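Local coordinates for putative iron binding protein (Bordetella pertussis Tohama I, PDB 1Y9U) that binds ferric iron and probably serves bacterial iron uptake as a periplasmic solute-binding protein, at residues Asp85-Ala90 with Tyr260-Pro265; Asn91-Gly94 with Trp99-Leu102; Asn144-Ala149 with Gly234-Ile239; Ile152-Ala157 with Asp298-Ala303; Asn238-Ala243 with Thr268-Ala273. One frame throughout, in Å; residues are numbered along the deposited sequence.

Contact 1 (Asp85-Ala90 with Tyr260-Pro265)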
# COMPACT_ATOMS: atom_id res chain seq x y z
N ASP A 85 -8.80 -16.43 -6.75
CA ASP A 85 -8.44 -17.07 -5.49
C ASP A 85 -7.09 -17.76 -5.57
O ASP A 85 -6.36 -17.84 -4.60
CB ASP A 85 -9.49 -18.09 -5.06
CG ASP A 85 -10.77 -17.44 -4.57
OD1 ASP A 85 -10.81 -16.19 -4.43
OD2 ASP A 85 -11.78 -18.12 -4.26
N SER A 86 -6.74 -18.28 -6.74
CA SER A 86 -5.48 -18.97 -6.88
C SER A 86 -4.30 -18.04 -7.08
O SER A 86 -3.18 -18.47 -6.94
CB SER A 86 -5.54 -19.98 -8.03
OG SER A 86 -5.69 -19.36 -9.29
N VAL A 87 -4.56 -16.80 -7.48
CA VAL A 87 -3.51 -15.80 -7.66
C VAL A 87 -3.27 -15.00 -6.38
O VAL A 87 -2.14 -14.80 -5.99
CB VAL A 87 -3.85 -14.81 -8.80
CG1 VAL A 87 -2.84 -13.66 -8.81
CG2 VAL A 87 -3.86 -15.53 -10.13
N VAL A 88 -4.33 -14.52 -5.77
CA VAL A 88 -4.19 -13.62 -4.62
C VAL A 88 -4.11 -14.45 -3.34
O VAL A 88 -5.02 -15.22 -3.06
CB VAL A 88 -5.40 -12.68 -4.56
CG1 VAL A 88 -5.30 -11.76 -3.35
CG2 VAL A 88 -5.49 -11.85 -5.84
N PRO A 89 -3.04 -14.31 -2.56
CA PRO A 89 -2.94 -15.07 -1.30
C PRO A 89 -4.14 -14.81 -0.39
O PRO A 89 -4.71 -13.73 -0.39
CB PRO A 89 -1.65 -14.52 -0.67
CG PRO A 89 -0.82 -14.10 -1.83
CD PRO A 89 -1.83 -13.49 -2.80
N ALA A 90 -4.53 -15.81 0.39
CA ALA A 90 -5.72 -15.74 1.22
C ALA A 90 -5.72 -14.55 2.19
O ALA A 90 -6.75 -13.94 2.43
CB ALA A 90 -5.94 -17.07 1.98
N TYR A 260 -8.46 -10.19 -15.27
CA TYR A 260 -7.38 -9.65 -16.10
C TYR A 260 -6.36 -8.89 -15.24
O TYR A 260 -5.16 -8.99 -15.45
CB TYR A 260 -7.94 -8.73 -17.19
CG TYR A 260 -6.89 -7.90 -17.86
CD1 TYR A 260 -6.02 -8.46 -18.77
CD2 TYR A 260 -6.74 -6.56 -17.55
CE1 TYR A 260 -5.05 -7.71 -19.38
CE2 TYR A 260 -5.78 -5.80 -18.15
CZ TYR A 260 -4.92 -6.36 -19.06
OH TYR A 260 -3.94 -5.60 -19.68
N LEU A 261 -6.86 -8.14 -14.27
CA LEU A 261 -6.00 -7.30 -13.43
C LEU A 261 -5.01 -8.09 -12.58
O LEU A 261 -3.98 -7.54 -12.17
CB LEU A 261 -6.82 -6.34 -12.56
CG LEU A 261 -7.53 -5.21 -13.31
CD1 LEU A 261 -8.51 -4.49 -12.42
CD2 LEU A 261 -6.55 -4.23 -13.92
N VAL A 262 -5.28 -9.38 -12.34
CA VAL A 262 -4.32 -10.27 -11.66
C VAL A 262 -3.56 -11.22 -12.60
O VAL A 262 -2.77 -12.04 -12.14
CB VAL A 262 -4.97 -11.07 -10.51
CG1 VAL A 262 -5.60 -10.09 -9.52
CG2 VAL A 262 -5.95 -12.11 -11.02
N SER A 263 -3.77 -11.07 -13.91
CA SER A 263 -3.01 -11.82 -14.91
C SER A 263 -1.56 -11.35 -14.91
O SER A 263 -1.25 -10.23 -14.47
CB SER A 263 -3.64 -11.65 -16.30
OG SER A 263 -3.35 -10.38 -16.88
N GLU A 264 -0.64 -12.19 -15.38
CA GLU A 264 0.76 -11.81 -15.38
C GLU A 264 1.02 -10.55 -16.22
O GLU A 264 1.67 -9.62 -15.73
CB GLU A 264 1.70 -12.96 -15.79
CG GLU A 264 3.14 -12.48 -15.78
CD GLU A 264 4.20 -13.56 -15.87
OE1 GLU A 264 5.37 -13.18 -16.16
OE2 GLU A 264 3.91 -14.76 -15.61
N PRO A 265 0.56 -10.45 -17.46
CA PRO A 265 0.81 -9.23 -18.24
C PRO A 265 0.28 -7.96 -17.56
O PRO A 265 0.99 -6.93 -17.53
CB PRO A 265 0.11 -9.51 -19.58
CG PRO A 265 0.09 -10.97 -19.67
CD PRO A 265 -0.16 -11.45 -18.27
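Val87 and Val88 meet Val262 in this periplasmic-binding-protein fold, where the end of helix 82-87 meets the loop joining helix 251-261 to helix 264-273. The tight part is a three-valine cluster. Val87 CG1 lies 3.8 Å from Val262 CB and also touches the Val262 carbonyl oxygen. The other methyl of Val87, CG2, faces Val262 CG2. The two side chains cross at a slant. Val88 comes in at about a right angle, with CG2 at 4.1 Å from Val262 CG1. Val262 turns CG1 anti to its carbonyl carbon (chi1 -56°), which presents that methyl to Val88. Leu102 of strand 100-112 packs on Val262 as well. The Val262 carbonyl oxygen also takes a hydrogen bond from Arg280 NH1.

The cluster runs from buried Val88 and Val262 to Val87, which is partly exposed. Beyond Val87 the side is looser, and Ser86 is exposed. Ser263 turns away from the valines and is the N-cap of helix 264-273. Tyr260 O accepts from both Ser263 N and Ser263 OG, and the OG bond is 2.7 Å long, in the carbonyl plane and on a lone pair.

Contact 2 (Asn91-Gly94 with Trp99-Leu102)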
# COMPACT_ATOMS: atom_id res chain seq x y z
N ASN A 91 -4.55 -14.22 2.73
CA ASN A 91 -4.47 -13.09 3.65
C ASN A 91 -4.67 -11.72 3.00
O ASN A 91 -4.82 -10.72 3.69
CB ASN A 91 -3.17 -13.17 4.47
CG ASN A 91 -1.94 -12.86 3.66
OD1 ASN A 91 -1.76 -13.36 2.55
ND2 ASN A 91 -1.06 -12.02 4.22
N LEU A 92 -4.68 -11.69 1.67
CA LEU A 92 -4.78 -10.47 0.89
C LEU A 92 -6.06 -10.42 0.05
O LEU A 92 -6.13 -9.68 -0.92
CB LEU A 92 -3.54 -10.36 -0.02
CG LEU A 92 -2.20 -10.28 0.71
CD1 LEU A 92 -1.00 -10.43 -0.24
CD2 LEU A 92 -2.09 -8.96 1.51
N ARG A 93 -7.06 -11.20 0.43
CA ARG A 93 -8.38 -11.11 -0.17
C ARG A 93 -9.45 -11.35 0.88
O ARG A 93 -9.20 -11.95 1.91
CB ARG A 93 -8.56 -12.10 -1.33
CG ARG A 93 -8.19 -13.53 -1.06
CD ARG A 93 -8.44 -14.43 -2.26
NE ARG A 93 -7.65 -15.64 -2.24
CZ ARG A 93 -7.98 -16.76 -1.61
NH1 ARG A 93 -9.09 -16.82 -0.93
NH2 ARG A 93 -7.16 -17.79 -1.65
N GLY A 94 -10.64 -10.84 0.60
CA GLY A 94 -11.76 -11.00 1.50
C GLY A 94 -12.44 -12.35 1.26
O GLY A 94 -12.39 -12.92 0.17
N TRP A 99 -13.40 -8.67 -1.83
CA TRP A 99 -12.39 -7.69 -2.28
C TRP A 99 -11.10 -8.46 -2.50
O TRP A 99 -10.91 -9.53 -1.96
CB TRP A 99 -12.15 -6.56 -1.25
CG TRP A 99 -11.77 -7.04 0.10
CD1 TRP A 99 -12.61 -7.28 1.15
CD2 TRP A 99 -10.46 -7.34 0.56
NE1 TRP A 99 -11.90 -7.75 2.22
CE2 TRP A 99 -10.57 -7.78 1.90
CE3 TRP A 99 -9.18 -7.30 -0.01
CZ2 TRP A 99 -9.47 -8.17 2.66
CZ3 TRP A 99 -8.10 -7.70 0.73
CH2 TRP A 99 -8.25 -8.14 2.05
N TYR A 100 -10.23 -7.89 -3.32
CA TYR A 100 -8.98 -8.53 -3.68
C TYR A 100 -7.84 -7.51 -3.78
O TYR A 100 -8.01 -6.48 -4.41
CB TYR A 100 -9.14 -9.16 -5.06
CG TYR A 100 -10.03 -10.36 -5.10
CD1 TYR A 100 -11.38 -10.23 -5.37
CD2 TYR A 100 -9.50 -11.63 -4.90
CE1 TYR A 100 -12.20 -11.38 -5.40
CE2 TYR A 100 -10.29 -12.75 -4.94
CZ TYR A 100 -11.61 -12.63 -5.19
OH TYR A 100 -12.36 -13.77 -5.26
N ALA A 101 -6.69 -7.81 -3.18
CA ALA A 101 -5.48 -7.01 -3.41
C ALA A 101 -5.00 -7.17 -4.84
O ALA A 101 -5.07 -8.24 -5.41
CB ALA A 101 -4.37 -7.41 -2.45
N LEU A 102 -4.50 -6.07 -5.39
CA LEU A 102 -3.86 -6.01 -6.70
C LEU A 102 -2.39 -5.64 -6.66
O LEU A 102 -1.65 -6.01 -7.57
CB LEU A 102 -4.61 -5.03 -7.60
CG LEU A 102 -6.07 -5.36 -7.90
CD1 LEU A 102 -6.67 -4.25 -8.76
CD2 LEU A 102 -6.24 -6.70 -8.61
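Two backbone hydrogen bonds tie Leu92 to Ala101 and Gly94 to Trp99. Ala101 N donates to Leu92 O at 3.0 Å, nearly along the C=O axis. Gly94 N donates to Trp99 O at 2.9 Å. That bond is almost straight at the hydrogen (174°), but its donor is tilted 31° from the carbonyl plane. The two bonds flank Arg93 and Tyr100, a non-hydrogen-bonded antiparallel pair that forms a single bridge.

The indole of Trp99 folds back over the glycine. Its CG sits between the backbone N and the carbonyl carbon (chi1 56°), and this turns one ring face to the backbone of Arg93 and Gly94. Gly94 CA makes a CH-pi contact, 3.6 Å from the centroid of the five-membered ring. Gly94 N lies 3.3 Å above the plane of the Trp99 ring on the same face.

Arg93 crosses Tyr100 at a slant, with CD at 3.7 Å from Tyr100 CE2. Their polar ends bond outside the pair: Arg93 NE to Val88 O, and Tyr100 OH to Asp85 OD1. On the face that holds Trp99, opposite Tyr100 and Arg93, Leu92 CB packs on Ala101 CB at 3.9 Å. Ile64, Ile68 and Val71 of helix 64-72 also pack on Trp99.

The whole is a hairpin-like turn whose two arms run antiparallel, joined by a single beta bridge, and it leads into strand 100-112 of the central sheet.

Contact 3 (Asn144-Ala149 with Gly234-Ile239)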
# COMPACT_ATOMS: atom_id res chain seq x y z
N ASN A 144 1.22 5.26 8.54
CA ASN A 144 1.67 4.96 9.88
C ASN A 144 0.59 4.31 10.73
O ASN A 144 0.89 3.37 11.47
CB ASN A 144 2.23 6.20 10.57
CG ASN A 144 3.62 6.58 10.07
OD1 ASN A 144 4.38 5.74 9.62
ND2 ASN A 144 3.92 7.88 10.11
N THR A 145 -0.66 4.76 10.64
CA THR A 145 -1.69 4.12 11.46
C THR A 145 -1.92 2.69 11.06
O THR A 145 -2.23 1.88 11.91
CB THR A 145 -3.02 4.87 11.47
OG1 THR A 145 -3.54 4.94 10.14
CG2 THR A 145 -2.87 6.30 11.97
N ALA A 146 -1.74 2.36 9.79
CA ALA A 146 -1.86 0.97 9.38
C ALA A 146 -0.76 0.10 10.01
O ALA A 146 -1.02 -1.03 10.41
CB ALA A 146 -1.82 0.85 7.87
N LEU A 147 0.47 0.62 10.08
CA LEU A 147 1.59 -0.13 10.66
C LEU A 147 1.34 -0.34 12.16
O LEU A 147 1.55 -1.42 12.69
CB LEU A 147 2.93 0.60 10.42
CG LEU A 147 4.16 0.00 11.10
CD1 LEU A 147 4.45 -1.39 10.61
CD2 LEU A 147 5.39 0.92 10.91
N VAL A 148 0.89 0.72 12.82
CA VAL A 148 0.54 0.66 14.25
C VAL A 148 -0.58 -0.35 14.50
O VAL A 148 -0.52 -1.12 15.45
CB VAL A 148 0.19 2.07 14.80
CG1 VAL A 148 -0.28 2.01 16.27
CG2 VAL A 148 1.43 2.97 14.67
N ALA A 149 -1.58 -0.37 13.63
CA ALA A 149 -2.69 -1.33 13.76
C ALA A 149 -2.19 -2.76 13.64
O ALA A 149 -2.57 -3.64 14.42
CB ALA A 149 -3.78 -1.04 12.74
N GLY A 234 7.32 -11.29 8.93
CA GLY A 234 7.18 -10.65 7.65
C GLY A 234 7.08 -9.14 7.72
O GLY A 234 6.89 -8.54 8.77
N THR A 235 7.20 -8.53 6.55
CA THR A 235 7.16 -7.08 6.37
C THR A 235 5.72 -6.60 6.25
O THR A 235 4.90 -7.26 5.62
CB THR A 235 7.95 -6.73 5.10
OG1 THR A 235 9.33 -7.08 5.27
CG2 THR A 235 7.89 -5.23 4.78
N HIS A 236 5.44 -5.45 6.86
CA HIS A 236 4.14 -4.83 6.79
C HIS A 236 3.84 -4.34 5.39
O HIS A 236 4.63 -3.60 4.80
CB HIS A 236 4.09 -3.62 7.73
CG HIS A 236 2.79 -2.89 7.67
ND1 HIS A 236 2.60 -1.67 7.04
CD2 HIS A 236 1.58 -3.25 8.14
CE1 HIS A 236 1.33 -1.31 7.15
NE2 HIS A 236 0.69 -2.26 7.81
N VAL A 237 2.67 -4.71 4.89
CA VAL A 237 2.16 -4.19 3.63
C VAL A 237 0.74 -3.65 3.78
O VAL A 237 -0.11 -4.22 4.48
CB VAL A 237 2.21 -5.22 2.47
CG1 VAL A 237 3.61 -5.79 2.31
CG2 VAL A 237 1.16 -6.34 2.62
N ASN A 238 0.50 -2.51 3.15
CA ASN A 238 -0.88 -2.15 2.79
C ASN A 238 -1.04 -2.53 1.30
O ASN A 238 -0.13 -3.11 0.69
CB ASN A 238 -1.26 -0.68 3.12
CG ASN A 238 -2.77 -0.49 3.43
OD1 ASN A 238 -3.62 -1.18 2.93
ND2 ASN A 238 -3.07 0.45 4.36
N ILE A 239 -2.19 -2.22 0.73
CA ILE A 239 -2.49 -2.68 -0.61
C ILE A 239 -3.21 -1.65 -1.44
O ILE A 239 -3.82 -0.72 -0.92
CB ILE A 239 -3.38 -3.95 -0.54
CG1 ILE A 239 -4.74 -3.65 0.10
CG2 ILE A 239 -2.65 -5.10 0.15
CD1 ILE A 239 -5.74 -4.82 -0.02
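Helix 142-155 passes the start of strand 237-245, with the CA atoms of Leu147 and His236 6.6 Å apart and those of Ala146 and Asn238 7.4 Å apart. His236 reaches across between them. Its CG is anti to the backbone N (chi1 177°), which extends the imidazole toward the helix. The ring lies against the backbone of the helix. Leu147 CA sits over one face in a CH-pi contact, 3.8 Å from the ring centroid and 16° off the normal. Leu147 CD1 reaches back along the histidine and touches His236 CB at 3.7 Å. The two side chains cross at a slant.

Ala146 turns its methyl toward the strand. Ala146 CB lies 3.7 Å from Asn238 ND2 and also meets the imidazole. The amide oxygen, Asn238 OD1, turns back to its own strand: it accepts from Ile239 N at 2.8 Å, and also from Ile64 N at the start of helix 64-72. These two bonds fix the rotation of the amide.

All four residues that touch are buried. Ile305 of helix 303-318 packs on both Ala146 and His236, so a second helix closes the group.

The contact is helix-on-strand packing beside the iron site of this binding-protein fold, which holds no iron in this chain. The side chain of Asn238 is about 6 Å from that of Tyr143, an iron-binding tyrosine that lies next to Asn144 in the same helix.

Contact 4 (Ile152-Ala157 with Asp298-Ala303)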
# COMPACT_ATOMS: atom_id res chain seq x y z
N ILE A 152 -0.45 -3.71 16.88
CA ILE A 152 -1.40 -4.11 17.95
C ILE A 152 -1.83 -5.55 17.71
O ILE A 152 -1.87 -6.36 18.63
CB ILE A 152 -2.61 -3.17 18.02
CG1 ILE A 152 -2.16 -1.73 18.35
CG2 ILE A 152 -3.61 -3.67 19.06
CD1 ILE A 152 -3.23 -0.71 18.20
N ALA A 153 -2.18 -5.87 16.47
CA ALA A 153 -2.63 -7.22 16.14
C ALA A 153 -1.60 -8.29 16.51
O ALA A 153 -1.95 -9.36 17.02
CB ALA A 153 -2.97 -7.32 14.67
N HIS A 154 -0.33 -7.99 16.27
CA HIS A 154 0.75 -8.93 16.53
C HIS A 154 1.14 -8.98 18.01
O HIS A 154 1.27 -10.06 18.60
CB HIS A 154 1.99 -8.55 15.74
CG HIS A 154 1.95 -9.01 14.32
ND1 HIS A 154 2.07 -8.16 13.24
CD2 HIS A 154 1.83 -10.26 13.80
CE1 HIS A 154 2.01 -8.88 12.12
NE2 HIS A 154 1.88 -10.15 12.44
N ASP A 155 1.34 -7.80 18.60
CA ASP A 155 2.10 -7.66 19.84
C ASP A 155 1.31 -7.07 21.00
O ASP A 155 1.81 -7.08 22.14
CB ASP A 155 3.33 -6.79 19.59
CG ASP A 155 4.30 -7.42 18.61
OD1 ASP A 155 4.37 -8.65 18.52
OD2 ASP A 155 5.02 -6.73 17.86
N GLY A 156 0.11 -6.58 20.72
CA GLY A 156 -0.78 -6.03 21.73
C GLY A 156 -0.59 -4.54 21.95
O GLY A 156 0.42 -3.97 21.57
N ALA A 157 -1.57 -3.91 22.58
CA ALA A 157 -1.61 -2.46 22.80
C ALA A 157 -0.48 -1.95 23.72
O ALA A 157 0.05 -0.88 23.49
CB ALA A 157 -2.97 -2.05 23.35
N ASP A 298 4.16 -10.13 5.58
CA ASP A 298 3.48 -10.48 6.82
C ASP A 298 2.31 -11.41 6.51
O ASP A 298 1.49 -11.11 5.65
CB ASP A 298 3.04 -9.18 7.48
CG ASP A 298 2.55 -9.36 8.88
OD1 ASP A 298 2.44 -10.50 9.40
OD2 ASP A 298 2.23 -8.35 9.54
N THR A 299 2.23 -12.54 7.23
CA THR A 299 1.10 -13.46 7.05
C THR A 299 -0.21 -12.94 7.62
O THR A 299 -1.28 -13.48 7.34
CB THR A 299 1.39 -14.83 7.65
OG1 THR A 299 1.74 -14.70 9.04
CG2 THR A 299 2.57 -15.52 6.96
N LEU A 300 -0.14 -11.87 8.42
CA LEU A 300 -1.33 -11.25 8.99
C LEU A 300 -2.37 -10.99 7.90
O LEU A 300 -2.05 -10.43 6.84
CB LEU A 300 -0.93 -9.92 9.65
CG LEU A 300 -2.02 -9.22 10.44
CD1 LEU A 300 -2.23 -9.95 11.78
CD2 LEU A 300 -1.67 -7.77 10.72
N PRO A 301 -3.63 -11.36 8.11
CA PRO A 301 -4.69 -10.90 7.21
C PRO A 301 -4.74 -9.38 7.23
O PRO A 301 -4.81 -8.79 8.29
CB PRO A 301 -5.95 -11.53 7.81
CG PRO A 301 -5.46 -12.68 8.57
CD PRO A 301 -4.14 -12.27 9.15
N VAL A 302 -4.64 -8.73 6.07
CA VAL A 302 -4.62 -7.27 6.06
C VAL A 302 -5.92 -6.68 6.56
O VAL A 302 -5.95 -5.53 6.98
CB VAL A 302 -4.24 -6.66 4.69
CG1 VAL A 302 -2.78 -6.94 4.39
CG2 VAL A 302 -5.15 -7.15 3.56
N ALA A 303 -7.00 -7.46 6.57
CA ALA A 303 -8.24 -6.99 7.18
C ALA A 303 -8.06 -6.60 8.66
O ALA A 303 -8.78 -5.73 9.13
CB ALA A 303 -9.35 -8.01 7.02
O HOH W 1 0.63 -13.19 11.37
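His154 and Asp298 meet almost in one plane, with the carboxylate at the edge of the imidazole and the two planes 21° apart. The side chains approach from opposite directions. His154 NE2 lies 3.1 Å from Asp298 OD1. The fit on the OD2 side is too tight to be trusted, so the exact placing of the ring is doubtful.

Asp298 has its CG anti to the backbone N (chi1 -169°), which carries the carboxylate toward the helix. It also forms an Asx turn: OD1 accepts from Leu300 N at 3.1 Å, and this donor comes from above the carboxylate plane. Leu300, held by this turn, lays CD1 over one face of the His154 ring and also 4.0 Å from Ala153 CB.

A water is bonded to Thr299 OG1 at 3.0 Å and more weakly to His154 NE2. Phe227 meets the His154 ring as well. The contact joins the end of helix 142-155 to the loop before helix 303-318, and it is only partly buried.

A carboxylate at the ring edge might raise the histidine's affinity for a proton, with the caution that the ring's placing is uncertain. The Leu300 N-H on Asp298 OD1 would, in turn, help to stabilise the negative charge there.

Contact 5 (Asn238-Ala243 with Thr268-Ala273)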
# COMPACT_ATOMS: atom_id res chain seq x y z
N ASN A 238 0.50 -2.51 3.15
CA ASN A 238 -0.88 -2.15 2.79
C ASN A 238 -1.04 -2.53 1.30
O ASN A 238 -0.13 -3.11 0.69
CB ASN A 238 -1.26 -0.68 3.12
CG ASN A 238 -2.77 -0.49 3.43
OD1 ASN A 238 -3.62 -1.18 2.93
ND2 ASN A 238 -3.07 0.45 4.36
N ILE A 239 -2.19 -2.22 0.73
CA ILE A 239 -2.49 -2.68 -0.61
C ILE A 239 -3.21 -1.65 -1.44
O ILE A 239 -3.82 -0.72 -0.92
CB ILE A 239 -3.38 -3.95 -0.54
CG1 ILE A 239 -4.74 -3.65 0.10
CG2 ILE A 239 -2.65 -5.10 0.15
CD1 ILE A 239 -5.74 -4.82 -0.02
N SER A 240 -3.17 -1.84 -2.75
CA SER A 240 -4.27 -1.36 -3.60
C SER A 240 -5.14 -2.57 -3.92
O SER A 240 -4.70 -3.71 -3.80
CB SER A 240 -3.77 -0.72 -4.90
OG SER A 240 -3.33 -1.71 -5.82
N GLY A 241 -6.37 -2.33 -4.32
CA GLY A 241 -7.25 -3.45 -4.58
C GLY A 241 -8.56 -3.05 -5.20
O GLY A 241 -8.77 -1.90 -5.53
N ALA A 242 -9.44 -4.03 -5.37
CA ALA A 242 -10.66 -3.85 -6.11
C ALA A 242 -11.72 -4.84 -5.69
O ALA A 242 -11.47 -5.84 -5.04
CB ALA A 242 -10.37 -3.98 -7.59
N ALA A 243 -12.93 -4.53 -6.11
CA ALA A 243 -14.12 -5.33 -5.82
C ALA A 243 -15.11 -5.11 -6.95
O ALA A 243 -15.07 -4.07 -7.62
CB ALA A 243 -14.73 -4.90 -4.52
N THR A 268 2.35 -7.08 -14.33
CA THR A 268 3.66 -6.55 -14.66
C THR A 268 3.56 -5.03 -14.85
O THR A 268 4.32 -4.27 -14.22
CB THR A 268 4.22 -7.25 -15.92
OG1 THR A 268 4.24 -8.67 -15.73
CG2 THR A 268 5.66 -6.84 -16.17
N LEU A 269 2.61 -4.60 -15.66
CA LEU A 269 2.40 -3.17 -15.93
C LEU A 269 1.83 -2.43 -14.71
O LEU A 269 2.23 -1.30 -14.43
CB LEU A 269 1.45 -2.98 -17.13
CG LEU A 269 1.93 -3.53 -18.48
CD1 LEU A 269 0.79 -3.48 -19.52
CD2 LEU A 269 3.16 -2.77 -18.96
N TYR A 270 0.90 -3.06 -14.02
CA TYR A 270 0.16 -2.49 -12.89
C TYR A 270 1.11 -2.07 -11.77
O TYR A 270 1.02 -0.96 -11.24
CB TYR A 270 -0.91 -3.47 -12.37
CG TYR A 270 -1.82 -2.90 -11.30
CD1 TYR A 270 -3.07 -2.38 -11.63
CD2 TYR A 270 -1.45 -2.90 -9.97
CE1 TYR A 270 -3.89 -1.84 -10.66
CE2 TYR A 270 -2.26 -2.34 -9.00
CZ TYR A 270 -3.48 -1.82 -9.35
OH TYR A 270 -4.32 -1.27 -8.40
N ALA A 271 2.01 -2.97 -11.42
CA ALA A 271 2.93 -2.73 -10.31
C ALA A 271 4.01 -1.77 -10.74
O ALA A 271 4.35 -0.87 -9.97
CB ALA A 271 3.54 -4.03 -9.81
N GLN A 272 4.54 -1.92 -11.95
CA GLN A 272 5.58 -1.02 -12.45
C GLN A 272 5.11 0.44 -12.44
O GLN A 272 5.91 1.34 -12.14
CB GLN A 272 6.05 -1.45 -13.85
CG GLN A 272 7.14 -0.56 -14.53
CD GLN A 272 8.59 -0.98 -14.21
OE1 GLN A 272 9.50 -0.13 -14.17
NE2 GLN A 272 8.81 -2.28 -14.01
N ALA A 273 3.83 0.68 -12.69
CA ALA A 273 3.34 2.04 -12.85
C ALA A 273 3.62 2.94 -11.65
O ALA A 273 3.96 4.09 -11.86
CB ALA A 273 1.86 2.06 -13.17
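Ser240 and Tyr270 meet through their hydroxyl groups, and the polar part of the contact is this one hydrogen bond. Ser240 OG and Tyr270 OH are 2.8 Å apart, and either could be the donor. The serine oxygen approaches at the edge of the phenol ring, in its plane. It comes from the CE2 side, with Ser240 OG 3.4 Å from Tyr270 CE2. Ser240 OG is bonded to Ser103 OG of the neighbouring strand 100-112 and also to Tyr270 OH. Three hydroxyls are thus linked in a row, and these two bonds hold the serine oxygen inside the protein.

Carbon contact across the segments is slight: Ser240 CB approaches Tyr270 OH at 3.6 Å. The rest of the tyrosine ring is packed by residues outside the two segments. Leu102 and Ser103 of strand 100-112 touch it, as do Leu22 of helix 20-30 and Arg14.

The backbones stay far apart, and the nearest CA atoms, those of Ser240 and Ala271, are 9.9 Å from each other. Tyr270 bridges that distance. Its CG is anti to the backbone N (chi1 -174°), which sends the long ring from helix 264-273 toward the sheet. Ser240 points its CB to meet it. Both residues are buried.

This is a helix laid over a sheet, with Tyr270 reaching from helix to sheet. It lies in the core of the periplasmic-binding-protein fold, with the Ser240 side chain about 9 Å from that of the iron-binding Tyr199, which carries no iron in this model.

Overall arrangement
Contacts 1, 2, 3 and 5 are buried, though contact 1 lies farther from the chain's centre than the other three. Contacts 2, 3 and 5 gather on neighbouring strands 100-112 and 237-245. Contact 2 is closed by backbone bonds, contact 3 by an imidazole against a helix, and contact 5 by paired hydroxyls. Contacts 3 and 5 share Asn238 and Ile239 but look to different helices, and these two lie near the iron-binding tyrosines. Contact 1 is apolar. It touches contact 2 through Asp85 with Tyr100 and Val88 with Arg93, and shares helix 264-273 with contact 5. Contact 4, partly buried, sets a carboxylate at an imidazole edge. It uses helix 142-155, as contact 3 does, and Asn91 joins its loop to contact 2.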